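PDB 4NOH: lipoprotein, putative from Bacillus anthracis, which is of unknown function but belongs to an uncharacterised lipoprotein family and possibly binds lipid. Local coordinates for residues A[53-58]-A[135-140]. Numbering follows the deposited sequence.
Sequences EKMVKE and KTIGLA
With CG roughly anti to its carbonyl carbon and chi2 nearly extended at -164°, the selenomethionine Met55 reaches out from its helix toward Ile137, and a chi3 of 86° then bends the terminal methyl away from the line of the chain. That methyl makes the contact: CE of Met55 lies 4.2 Å from CG2 of Ile137, a methyl-to-methyl apolar touch, the two groups meeting at a slant. One helical turn further on, Glu58 meets Leu139 by its aliphatic root, CB standing 4.5 Å from CD2 of the leucine. The pairing illustrates how a helix packs on a beta-sheet: alternate residues of strand 134-142 face opposite sides, so Ile137 and Leu139 look toward helix 49-57 while Thr136 and Ala140 meet helix 12-21 on the other face. The backbones come no nearer than 9.1 Å, between CA of Glu58 and CA of Leu139, so side chains alone bridge the gap. The neighbouring strand 26-39 shares the interface through Phe32, which touches both Met55 and Glu58, and Met60, just beyond the helix, touches Met55 and Leu139 alike. Glu58, just past the last helical residue, pairs its carboxylate instead with Lys169, OE1 forming a salt bridge to NZ.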
loop_
_atom_site.group_PDB
_atom_site.type_symbol
_atom_site.label_atom_id
_atom_site.label_comp_id
_atom_site.label_asym_id
_atom_site.label_seq_id
_atom_site.Cartn_x
_atom_site.Cartn_y
_atom_site.Cartn_z
ATOM N N GLU A 53 6.483 7.126 5.036
ATOM C CA GLU A 53 6.621 7.480 6.451
ATOM C C GLU A 53 5.241 7.565 7.088
ATOM O O GLU A 53 5.020 7.128 8.223
ATOM C CB GLU A 53 7.344 8.809 6.616
ATOM C CG GLU A 53 8.843 8.741 6.382
ATOM C CD GLU A 53 9.544 10.088 6.587
ATOM O OE1 GLU A 53 8.936 11.171 6.339
ATOM O OE2 GLU A 53 10.719 10.081 6.996
ATOM N N LYS A 54 4.301 8.152 6.354
ATOM C CA LYS A 54 2.924 8.261 6.898
ATOM C C LYS A 54 2.270 6.877 7.036
ATOM O O LYS A 54 1.531 6.629 7.991
ATOM C CB LYS A 54 2.098 9.226 6.048
ATOM C CG LYS A 54 2.549 10.673 6.211
ATOM C CD LYS A 54 1.936 11.604 5.185
ATOM C CE LYS A 54 2.368 13.044 5.424
ATOM N NZ LYS A 54 1.944 13.895 4.293
HETATM N N MSE A 55 2.520 5.985 6.089
HETATM C CA MSE A 55 2.017 4.615 6.195
HETATM C C MSE A 55 2.602 3.925 7.426
HETATM O O MSE A 55 1.893 3.191 8.119
HETATM C CB MSE A 55 2.377 3.781 4.969
HETATM C CG MSE A 55 1.556 4.209 3.805
HETATM SE SE MSE A 55 1.654 2.822 2.399
HETATM C CE MSE A 55 0.204 1.665 3.032
ATOM N N VAL A 56 3.884 4.120 7.700
ATOM C CA VAL A 56 4.491 3.542 8.918
ATOM C C VAL A 56 3.797 4.077 10.185
ATOM O O VAL A 56 3.572 3.324 11.117
ATOM C CB VAL A 56 6.016 3.786 8.967
ATOM C CG1 VAL A 56 6.619 3.397 10.314
ATOM C CG2 VAL A 56 6.714 2.999 7.863
ATOM N N LYS A 57 3.443 5.362 10.194
ATOM C CA LYS A 57 2.760 5.938 11.353
ATOM C C LYS A 57 1.382 5.328 11.544
ATOM O O LYS A 57 0.872 5.337 12.673
ATOM C CB LYS A 57 2.703 7.463 11.265
ATOM C CG LYS A 57 4.051 8.114 11.495
ATOM C CD LYS A 57 3.995 9.633 11.509
ATOM C CE LYS A 57 3.607 10.186 10.148
ATOM N NZ LYS A 57 3.738 11.666 10.070
ATOM N N GLU A 58 0.778 4.771 10.483
ATOM C CA GLU A 58 -0.514 4.061 10.620
ATOM C C GLU A 58 -0.335 2.559 10.786
ATOM O O GLU A 58 -1.311 1.807 10.743
ATOM C CB GLU A 58 -1.441 4.310 9.431
ATOM C CG GLU A 58 -1.664 5.768 9.158
ATOM C CD GLU A 58 -2.137 6.518 10.376
ATOM O OE1 GLU A 58 -2.985 5.981 11.135
ATOM O OE2 GLU A 58 -1.644 7.643 10.575
ATOM N N LYS A 135 -2.365 5.869 -8.281
ATOM C CA LYS A 135 -3.422 5.101 -7.680
ATOM C C LYS A 135 -3.485 5.535 -6.226
ATOM O O LYS A 135 -2.528 6.104 -5.680
ATOM C CB LYS A 135 -3.147 3.584 -7.773
ATOM C CG LYS A 135 -3.247 2.994 -9.189
ATOM C CD LYS A 135 -4.706 2.917 -9.673
ATOM C CE LYS A 135 -4.855 2.180 -11.002
ATOM N NZ LYS A 135 -6.254 2.222 -11.521
ATOM N N THR A 136 -4.611 5.277 -5.602
ATOM C CA THR A 136 -4.820 5.586 -4.202
ATOM C C THR A 136 -4.921 4.313 -3.370
ATOM O O THR A 136 -5.578 3.340 -3.778
ATOM C CB THR A 136 -6.103 6.426 -4.029
ATOM O OG1 THR A 136 -5.905 7.679 -4.677
ATOM C CG2 THR A 136 -6.428 6.623 -2.548
ATOM N N ILE A 137 -4.230 4.301 -2.240
ATOM C CA ILE A 137 -4.332 3.266 -1.254
ATOM C C ILE A 137 -5.082 3.892 -0.117
ATOM O O ILE A 137 -4.620 4.858 0.481
ATOM C CB ILE A 137 -2.950 2.820 -0.728
ATOM C CG1 ILE A 137 -2.029 2.337 -1.858
ATOM C CG2 ILE A 137 -3.089 1.769 0.364
ATOM C CD1 ILE A 137 -0.578 2.572 -1.548
ATOM N N GLY A 138 -6.248 3.348 0.179
ATOM C CA GLY A 138 -7.070 3.867 1.236
ATOM C C GLY A 138 -7.206 2.910 2.394
ATOM O O GLY A 138 -7.322 1.706 2.214
ATOM N N LEU A 139 -7.109 3.425 3.600
ATOM C CA LEU A 139 -7.341 2.678 4.800
ATOM C C LEU A 139 -8.587 3.254 5.447
ATOM O O LEU A 139 -8.641 4.430 5.718
ATOM C CB LEU A 139 -6.158 2.768 5.775
ATOM C CG LEU A 139 -6.463 2.203 7.157
ATOM C CD1 LEU A 139 -6.756 0.709 7.071
ATOM C CD2 LEU A 139 -5.360 2.500 8.177
ATOM N N ALA A 140 -9.594 2.433 5.673
ATOM C CA ALA A 140 -10.795 2.843 6.404
ATOM C C ALA A 140 -10.908 2.004 7.683
ATOM O O ALA A 140 -10.914 0.763 7.624
ATOM C CB ALA A 140 -12.021 2.642 5.557
#